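Long-range contact in tryptophan synthase alpha chain (Chlamydia trachomatis, PDB 6V82), which probably cleaves indoleglycerol phosphate to indole and glyceraldehyde 3-phosphate, the aldol-cleavage half of the last step of tryptophan biosynthesis: residues F138-I152 against I164-P176. Sequence-based numbering, arbitrary orientation.
Sequences FEDLLAVGLDPILLI and IQEYARGFLYYIP
Tyr167 lays its ring across the flank of helix 136-144, one face over Phe138 CB, which sits 3.8 Å from the ring centroid in a CH-pi contact. Glu166 CG lies over the centre of the opposite face, though that side chain is poorly ordered. The Tyr167 hydroxyl donates to Glu139 OE1 (OH to OE1 2.9 Å), the carboxylate turned 65° from the ring plane, and also bonds Ser135 N. Leu142 spreads its methyls over one face of the Arg169 guanidinium, whose NH1 folds back onto the carbonyl oxygens of Glu166 and Ala168.

Between the strands, Leu151 and Tyr173 pair in parallel: Tyr173 N bonds Leu150 O at 3.0 Å, and Tyr173 O takes Ile152 N. Upstream the strands part, and a water bridges the gap, accepting from Leu150 N (2.7 Å) and lying within bonding distance of Pro148 O and Phe171 O. With CG1 beside the backbone N (chi1 -49°), Ile149 turns CG2 over the Phe171 ring, a CH-pi contact. On the other side of the sheet, Ile152 CG2 meets Ile164 CD1 at 3.5 Å while Ile152 CD1 reaches Leu172 CD1.

In this right-handed beta-alpha-beta unit of the TIM barrel, helix 158-167 covers strands 147-153 and 172-175 beside helix 136-144, and the Tyr173 hydroxyl hydrogen-bonds Glu44 OE2, Glu44 being the predicted proton acceptor on strand 42-46.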
ATOM      1  N   PHE A 138      40.897  21.085  20.627  1.00 32.29           N
ATOM      2  CA  PHE A 138      42.051  21.832  20.130  1.00 37.96           C
ATOM      3  C   PHE A 138      42.900  22.329  21.290  1.00 39.88           C
ATOM      4  O   PHE A 138      44.134  22.364  21.201  1.00 35.21           O
ATOM      5  CB  PHE A 138      41.616  23.007  19.249  1.00 38.35           C
ATOM      6  CG  PHE A 138      41.056  22.597  17.921  1.00 40.96           C
ATOM      7  CD1 PHE A 138      41.571  21.512  17.240  1.00 39.95           C
ATOM      8  CD2 PHE A 138      39.995  23.295  17.358  1.00 45.06           C
ATOM      9  CE1 PHE A 138      41.046  21.136  16.021  1.00 37.51           C
ATOM     10  CE2 PHE A 138      39.471  22.924  16.142  1.00 40.95           C
ATOM     11  CZ  PHE A 138      39.998  21.842  15.474  1.00 37.24           C
ATOM     12  N   GLU A 139      42.253  22.721  22.386  1.00 45.56           N
ATOM     13  CA  GLU A 139      42.992  23.051  23.595  1.00 48.05           C
ATOM     14  C   GLU A 139      43.820  21.856  24.049  1.00 45.64           C
ATOM     15  O   GLU A 139      45.015  21.986  24.334  1.00 45.27           O
ATOM     16  CB  GLU A 139      42.021  23.502  24.684  1.00 56.58           C
ATOM     17  CG  GLU A 139      42.471  24.735  25.439  1.00 73.08           C
ATOM     18  CD  GLU A 139      42.467  25.989  24.581  1.00 81.48           C
ATOM     19  OE1 GLU A 139      41.395  26.331  24.027  1.00 82.41           O
ATOM     20  OE2 GLU A 139      43.538  26.629  24.467  1.00 82.71           O
ATOM     21  N   ASP A 140      43.204  20.670  24.066  1.00 48.64           N
ATOM     22  CA  ASP A 140      43.899  19.454  24.482  1.00 47.89           C
ATOM     23  C   ASP A 140      45.115  19.173  23.604  1.00 42.49           C
ATOM     24  O   ASP A 140      46.159  18.735  24.108  1.00 43.55           O
ATOM     25  CB  ASP A 140      42.936  18.263  24.460  1.00 50.27           C
ATOM     26  CG  ASP A 140      41.977  18.237  25.665  1.00 59.31           C
ATOM     27  OD1 ASP A 140      41.938  19.214  26.447  1.00 60.78           O
ATOM     28  OD2 ASP A 140      41.253  17.226  25.826  1.00 62.15           O
ATOM     29  N   LEU A 141      45.001  19.409  22.290  1.00 36.47           N
ATOM     30  CA  LEU A 141      46.140  19.227  21.389  1.00 33.91           C
ATOM     31  C   LEU A 141      47.278  20.165  21.758  1.00 38.25           C
ATOM     32  O   LEU A 141      48.438  19.743  21.875  1.00 34.94           O
ATOM     33  CB  LEU A 141      45.729  19.474  19.937  1.00 26.80           C
ATOM     34  CG  LEU A 141      44.898  18.425  19.205  1.00 31.70           C
ATOM     35  CD1 LEU A 141      44.787  18.807  17.731  1.00 32.99           C
ATOM     36  CD2 LEU A 141      45.505  17.050  19.349  1.00 22.61           C
ATOM     37  N   LEU A 142      46.959  21.449  21.938  1.00 34.12           N
ATOM     38  CA  LEU A 142      47.981  22.425  22.293  1.00 34.03           C
ATOM     39  C   LEU A 142      48.627  22.078  23.620  1.00 37.47           C
ATOM     40  O   LEU A 142      49.840  22.235  23.786  1.00 38.54           O
ATOM     41  CB  LEU A 142      47.373  23.819  22.352  1.00 30.74           C
ATOM     42  CG  LEU A 142      46.995  24.399  20.999  1.00 37.02           C
ATOM     43  CD1 LEU A 142      46.535  25.831  21.171  1.00 39.93           C
ATOM     44  CD2 LEU A 142      48.189  24.324  20.084  1.00 29.35           C
ATOM     45  N   ALA A 143      47.830  21.584  24.573  1.00 40.58           N
ATOM     46  CA  ALA A 143      48.343  21.307  25.910  1.00 41.51           C
ATOM     47  C   ALA A 143      49.414  20.224  25.891  1.00 42.35           C
ATOM     48  O   ALA A 143      50.318  20.239  26.733  1.00 45.26           O
ATOM     49  CB  ALA A 143      47.197  20.907  26.842  1.00 34.29           C
ATOM     50  N   VAL A 144      49.340  19.288  24.941  1.00 40.00           N
ATOM     51  CA  VAL A 144      50.308  18.203  24.877  1.00 41.99           C
ATOM     52  C   VAL A 144      51.362  18.414  23.800  1.00 39.43           C
ATOM     53  O   VAL A 144      52.240  17.559  23.639  1.00 39.74           O
ATOM     54  CB  VAL A 144      49.607  16.844  24.677  1.00 48.11           C
ATOM     55  CG1 VAL A 144      48.463  16.686  25.672  1.00 55.34           C
ATOM     56  CG2 VAL A 144      49.114  16.706  23.260  1.00 41.77           C
ATOM     57  N   GLY A 145      51.312  19.522  23.060  1.00 38.42           N
ATOM     58  CA  GLY A 145      52.332  19.821  22.071  1.00 36.18           C
ATOM     59  C   GLY A 145      52.088  19.279  20.677  1.00 41.45           C
ATOM     60  O   GLY A 145      53.029  19.246  19.870  1.00 45.38           O
ATOM     61  N   LEU A 146      50.873  18.843  20.367  1.00 34.91           N
ATOM     62  CA  LEU A 146      50.530  18.449  19.014  1.00 29.86           C
ATOM     63  C   LEU A 146      50.032  19.666  18.249  1.00 35.96           C
ATOM     64  O   LEU A 146      49.381  20.550  18.812  1.00 41.24           O
ATOM     65  CB  LEU A 146      49.461  17.356  19.018  1.00 24.85           C
ATOM     66  CG  LEU A 146      49.838  16.025  19.659  1.00 28.99           C
ATOM     67  CD1 LEU A 146      48.593  15.195  19.929  1.00 25.12           C
ATOM     68  CD2 LEU A 146      50.802  15.267  18.769  1.00 33.06           C
ATOM     69  N   ASP A 147      50.353  19.712  16.955  1.00 34.37           N
ATOM     70  CA  ASP A 147      49.918  20.812  16.103  1.00 36.93           C
ATOM     71  C   ASP A 147      48.537  20.518  15.533  1.00 34.97           C
ATOM     72  O   ASP A 147      48.386  19.539  14.788  1.00 34.62           O
ATOM     73  CB  ASP A 147      50.894  21.036  14.964  1.00 42.54           C
ATOM     74  CG  ASP A 147      52.192  21.649  15.423  1.00 48.05           C
ATOM     75  OD1 ASP A 147      52.225  22.168  16.560  1.00 54.80           O
ATOM     76  OD2 ASP A 147      53.170  21.616  14.646  1.00 51.47           O
ATOM     77  N   PRO A 148      47.520  21.325  15.836  1.00 32.23           N
ATOM     78  CA  PRO A 148      46.224  21.165  15.162  1.00 30.62           C
ATOM     79  C   PRO A 148      46.311  21.670  13.726  1.00 32.27           C
ATOM     80  O   PRO A 148      46.641  22.834  13.479  1.00 32.80           O
ATOM     81  CB  PRO A 148      45.272  22.018  16.010  1.00 26.96           C
ATOM     82  CG  PRO A 148      46.053  22.422  17.236  1.00 29.63           C
ATOM     83  CD  PRO A 148      47.490  22.397  16.842  1.00 31.70           C
ATOM     84  N   ILE A 149      46.018  20.784  12.776  1.00 32.79           N
ATOM     85  CA  ILE A 149      46.119  21.080  11.350  1.00 30.77           C
ATOM     86  C   ILE A 149      44.717  21.391  10.844  1.00 35.42           C
ATOM     87  O   ILE A 149      43.878  20.491  10.718  1.00 37.62           O
ATOM     88  CB  ILE A 149      46.738  19.914  10.573  1.00 27.69           C
ATOM     89  CG1 ILE A 149      48.012  19.431  11.250  1.00 25.99           C
ATOM     90  CG2 ILE A 149      47.072  20.347   9.171  1.00 29.89           C
ATOM     91  CD1 ILE A 149      49.106  20.484  11.298  1.00 29.83           C
ATOM     92  N   LEU A 150      44.457  22.657  10.540  1.00 34.43           N
ATOM     93  CA  LEU A 150      43.108  23.103  10.224  1.00 34.04           C
ATOM     94  C   LEU A 150      42.972  23.339   8.725  1.00 36.11           C
ATOM     95  O   LEU A 150      43.963  23.403   8.000  1.00 32.86           O
ATOM     96  CB  LEU A 150      42.772  24.375  11.009  1.00 32.97           C
ATOM     97  CG  LEU A 150      42.166  24.197  12.405  1.00 36.83           C
ATOM     98  CD1 LEU A 150      42.936  23.200  13.247  1.00 35.84           C
ATOM     99  CD2 LEU A 150      42.096  25.536  13.120  1.00 41.51           C
ATOM    100  N   LEU A 151      41.722  23.446   8.265  1.00 37.56           N
ATOM    101  CA  LEU A 151      41.392  23.617   6.852  1.00 35.67           C
ATOM    102  C   LEU A 151      40.575  24.892   6.659  1.00 37.78           C
ATOM    103  O   LEU A 151      39.593  25.116   7.374  1.00 39.29           O
ATOM    104  CB  LEU A 151      40.601  22.422   6.309  1.00 34.68           C
ATOM    105  CG  LEU A 151      41.305  21.088   6.034  1.00 41.73           C
ATOM    106  CD1 LEU A 151      41.417  20.231   7.274  1.00 41.25           C
ATOM    107  CD2 LEU A 151      40.543  20.342   4.951  1.00 50.06           C
ATOM    108  N   ILE A 152      40.975  25.725   5.696  1.00 39.53           N
ATOM    109  CA  ILE A 152      40.251  26.954   5.416  1.00 45.81           C
ATOM    110  C   ILE A 152      39.870  26.990   3.947  1.00 48.89           C
ATOM    111  O   ILE A 152      40.496  26.359   3.094  1.00 46.90           O
ATOM    112  CB  ILE A 152      41.042  28.224   5.789  1.00 49.42           C
ATOM    113  CG1 ILE A 152      42.318  28.325   4.970  1.00 50.28           C
ATOM    114  CG2 ILE A 152      41.379  28.230   7.266  1.00 52.97           C
ATOM    115  CD1 ILE A 152      43.341  29.230   5.607  1.00 58.26           C
ATOM    116  N   ILE A 164      40.380  30.338  13.895  1.00 72.10           N
ATOM    117  CA  ILE A 164      41.266  29.432  13.168  1.00 61.40           C
ATOM    118  C   ILE A 164      42.718  29.795  13.435  1.00 64.42           C
ATOM    119  O   ILE A 164      43.557  28.919  13.670  1.00 67.26           O
ATOM    120  CB  ILE A 164      40.950  29.435  11.662  1.00 54.91           C
ATOM    121  CG1 ILE A 164      39.532  28.931  11.420  1.00 56.33           C
ATOM    122  CG2 ILE A 164      41.928  28.543  10.920  1.00 48.06           C
ATOM    123  CD1 ILE A 164      39.231  28.617   9.972  1.00 55.39           C
ATOM    124  N   GLN A 165      43.034  31.092  13.426  1.00 67.07           N
ATOM    125  CA  GLN A 165      44.384  31.538  13.760  1.00 65.47           C
ATOM    126  C   GLN A 165      44.747  31.208  15.202  1.00 71.36           C
ATOM    127  O   GLN A 165      45.921  30.961  15.508  1.00 72.83           O
ATOM    128  CB  GLN A 165      44.502  33.040  13.516  1.00 64.48           C
ATOM    129  CG  GLN A 165      45.869  33.613  13.753  1.00 65.22           C
ATOM    130  CD  GLN A 165      45.932  35.052  13.329  1.00 77.57           C
ATOM    131  OE1 GLN A 165      45.051  35.537  12.615  1.00 82.19           O
ATOM    132  NE2 GLN A 165      46.966  35.754  13.768  1.00 85.30           N
ATOM    133  N   GLU A 166      43.757  31.196  16.096  1.00 75.62           N
ATOM    134  CA  GLU A 166      43.996  30.836  17.489  1.00 76.03           C
ATOM    135  C   GLU A 166      44.622  29.450  17.608  1.00 64.80           C
ATOM    136  O   GLU A 166      45.643  29.273  18.281  1.00 64.96           O
ATOM    137  CB  GLU A 166      42.681  30.902  18.265  1.00 84.23           C
ATOM    138  CG  GLU A 166      42.794  30.551  19.733  1.00 90.88           C
ATOM    139  CD  GLU A 166      42.951  31.774  20.612  1.00 99.40           C
ATOM    140  OE1 GLU A 166      43.630  32.738  20.185  1.00100.33           O
ATOM    141  OE2 GLU A 166      42.380  31.771  21.725  1.00103.76           O
ATOM    142  N   TYR A 167      44.032  28.452  16.944  1.00 56.15           N
ATOM    143  CA  TYR A 167      44.418  27.062  17.151  1.00 48.82           C
ATOM    144  C   TYR A 167      45.358  26.497  16.089  1.00 49.82           C
ATOM    145  O   TYR A 167      45.986  25.460  16.338  1.00 55.45           O
ATOM    146  CB  TYR A 167      43.166  26.180  17.233  1.00 45.82           C
ATOM    147  CG  TYR A 167      42.295  26.506  18.427  1.00 48.54           C
ATOM    148  CD1 TYR A 167      42.763  26.302  19.721  1.00 49.68           C
ATOM    149  CD2 TYR A 167      41.011  27.020  18.266  1.00 45.09           C
ATOM    150  CE1 TYR A 167      41.982  26.598  20.820  1.00 53.49           C
ATOM    151  CE2 TYR A 167      40.218  27.322  19.365  1.00 50.61           C
ATOM    152  CZ  TYR A 167      40.711  27.107  20.638  1.00 55.42           C
ATOM    153  OH  TYR A 167      39.946  27.388  21.741  1.00 58.76           O
ATOM    154  N   ALA A 168      45.486  27.134  14.930  1.00 45.30           N
ATOM    155  CA  ALA A 168      46.299  26.564  13.862  1.00 42.05           C
ATOM    156  C   ALA A 168      47.778  26.592  14.223  1.00 43.59           C
ATOM    157  O   ALA A 168      48.292  27.589  14.735  1.00 47.58           O
ATOM    158  CB  ALA A 168      46.071  27.315  12.551  1.00 39.16           C
ATOM    159  N   ARG A 169      48.457  25.478  13.961  1.00 42.51           N
ATOM    160  CA  ARG A 169      49.902  25.357  14.119  1.00 42.72           C
ATOM    161  C   ARG A 169      50.443  24.523  12.967  1.00 41.50           C
ATOM    162  O   ARG A 169      49.706  23.785  12.311  1.00 42.45           O
ATOM    163  CB  ARG A 169      50.302  24.693  15.452  1.00 39.00           C
ATOM    164  CG  ARG A 169      49.774  25.354  16.718  1.00 39.39           C
ATOM    165  CD  ARG A 169      50.435  26.696  16.966  1.00 42.06           C
ATOM    166  NE  ARG A 169      50.109  27.204  18.291  1.00 47.69           N
ATOM    167  CZ  ARG A 169      49.079  28.003  18.554  1.00 51.86           C
ATOM    168  NH1 ARG A 169      48.271  28.394  17.576  1.00 48.03           N
ATOM    169  NH2 ARG A 169      48.861  28.409  19.802  1.00 57.76           N
ATOM    170  N   GLY A 170      51.746  24.631  12.736  1.00 41.98           N
ATOM    171  CA  GLY A 170      52.381  23.851  11.689  1.00 41.53           C
ATOM    172  C   GLY A 170      52.159  24.383  10.283  1.00 40.06           C
ATOM    173  O   GLY A 170      53.035  25.050   9.720  1.00 34.33           O
ATOM    174  N   PHE A 171      51.002  24.066   9.698  1.00 37.49           N
ATOM    175  CA  PHE A 171      50.621  24.586   8.392  1.00 34.90           C
ATOM    176  C   PHE A 171      49.108  24.490   8.282  1.00 34.19           C
ATOM    177  O   PHE A 171      48.453  23.792   9.061  1.00 31.58           O
ATOM    178  CB  PHE A 171      51.303  23.828   7.253  1.00 33.83           C
ATOM    179  CG  PHE A 171      50.825  22.412   7.108  1.00 35.70           C
ATOM    180  CD1 PHE A 171      49.869  22.082   6.163  1.00 34.33           C
ATOM    181  CD2 PHE A 171      51.321  21.411   7.932  1.00 37.53           C
ATOM    182  CE1 PHE A 171      49.417  20.777   6.030  1.00 34.29           C
ATOM    183  CE2 PHE A 171      50.875  20.102   7.805  1.00 37.86           C
ATOM    184  CZ  PHE A 171      49.920  19.787   6.850  1.00 35.68           C
ATOM    185  N   LEU A 172      48.562  25.207   7.304  1.00 34.96           N
ATOM    186  CA  LEU A 172      47.130  25.239   7.035  1.00 35.87           C
ATOM    187  C   LEU A 172      46.849  24.587   5.696  1.00 43.55           C
ATOM    188  O   LEU A 172      47.518  24.882   4.699  1.00 53.16           O
ATOM    189  CB  LEU A 172      46.596  26.666   7.009  1.00 38.88           C
ATOM    190  CG  LEU A 172      46.119  27.224   8.336  1.00 49.58           C
ATOM    191  CD1 LEU A 172      45.803  28.696   8.156  1.00 55.40           C
ATOM    192  CD2 LEU A 172      44.897  26.460   8.810  1.00 44.17           C
ATOM    193  N   TYR A 173      45.859  23.712   5.674  1.00 36.61           N
ATOM    194  CA  TYR A 173      45.322  23.247   4.413  1.00 36.54           C
ATOM    195  C   TYR A 173      44.349  24.279   3.862  1.00 45.41           C
ATOM    196  O   TYR A 173      43.612  24.931   4.606  1.00 45.14           O
ATOM    197  CB  TYR A 173      44.613  21.917   4.588  1.00 35.05           C
ATOM    198  CG  TYR A 173      45.507  20.709   4.603  1.00 35.54           C
ATOM    199  CD1 TYR A 173      46.345  20.434   3.538  1.00 40.28           C
ATOM    200  CD2 TYR A 173      45.467  19.809   5.660  1.00 35.40           C
ATOM    201  CE1 TYR A 173      47.143  19.313   3.537  1.00 40.85           C
ATOM    202  CE2 TYR A 173      46.254  18.683   5.667  1.00 36.93           C
ATOM    203  CZ  TYR A 173      47.093  18.440   4.601  1.00 41.37           C
ATOM    204  OH  TYR A 173      47.891  17.319   4.599  1.00 43.36           O
ATOM    205  N   TYR A 174      44.350  24.413   2.541  1.00 46.27           N
ATOM    206  CA  TYR A 174      43.509  25.367   1.839  1.00 46.63           C
ATOM    207  C   TYR A 174      42.752  24.634   0.744  1.00 49.21           C
ATOM    208  O   TYR A 174      43.353  23.874  -0.019  1.00 49.37           O
ATOM    209  CB  TYR A 174      44.355  26.494   1.252  1.00 48.09           C
ATOM    210  CG  TYR A 174      43.537  27.635   0.748  1.00 59.52           C
ATOM    211  CD1 TYR A 174      43.096  27.660  -0.567  1.00 65.03           C
ATOM    212  CD2 TYR A 174      43.188  28.685   1.584  1.00 64.62           C
ATOM    213  CE1 TYR A 174      42.335  28.697  -1.043  1.00 72.32           C
ATOM    214  CE2 TYR A 174      42.422  29.740   1.117  1.00 71.69           C
ATOM    215  CZ  TYR A 174      41.998  29.738  -0.205  1.00 76.43           C
ATOM    216  OH  TYR A 174      41.231  30.771  -0.704  1.00 78.83           O
ATOM    217  N   ILE A 175      41.439  24.844   0.681  1.00 59.87           N
ATOM    218  CA  ILE A 175      40.601  24.233  -0.353  1.00 70.76           C
ATOM    219  C   ILE A 175      40.081  25.326  -1.275  1.00 83.95           C
ATOM    220  O   ILE A 175      39.031  25.916  -0.989  1.00 85.05           O
ATOM    221  CB  ILE A 175      39.418  23.457   0.244  1.00 66.05           C
ATOM    222  CG1 ILE A 175      39.801  22.797   1.563  1.00 65.17           C
ATOM    223  CG2 ILE A 175      38.929  22.420  -0.746  1.00 65.49           C
ATOM    224  CD1 ILE A 175      38.621  22.195   2.280  1.00 65.98           C
ATOM    225  N   PRO A 176      40.760  25.629  -2.373  1.00 99.39           N
ATOM    226  CA  PRO A 176      40.344  26.754  -3.219  1.00108.76           C
ATOM    227  C   PRO A 176      39.173  26.392  -4.128  1.00106.69           C
ATOM    228  O   PRO A 176      38.735  25.243  -4.201  1.00108.60           O
ATOM    229  CB  PRO A 176      41.605  27.068  -4.030  1.00113.82           C
ATOM    230  CG  PRO A 176      42.344  25.773  -4.082  1.00109.74           C
ATOM    231  CD  PRO A 176      42.037  25.037  -2.808  1.00102.01           C
TER
HETATM  232  O   HOH W   1      46.561  24.301  11.172  1.00 29.05           O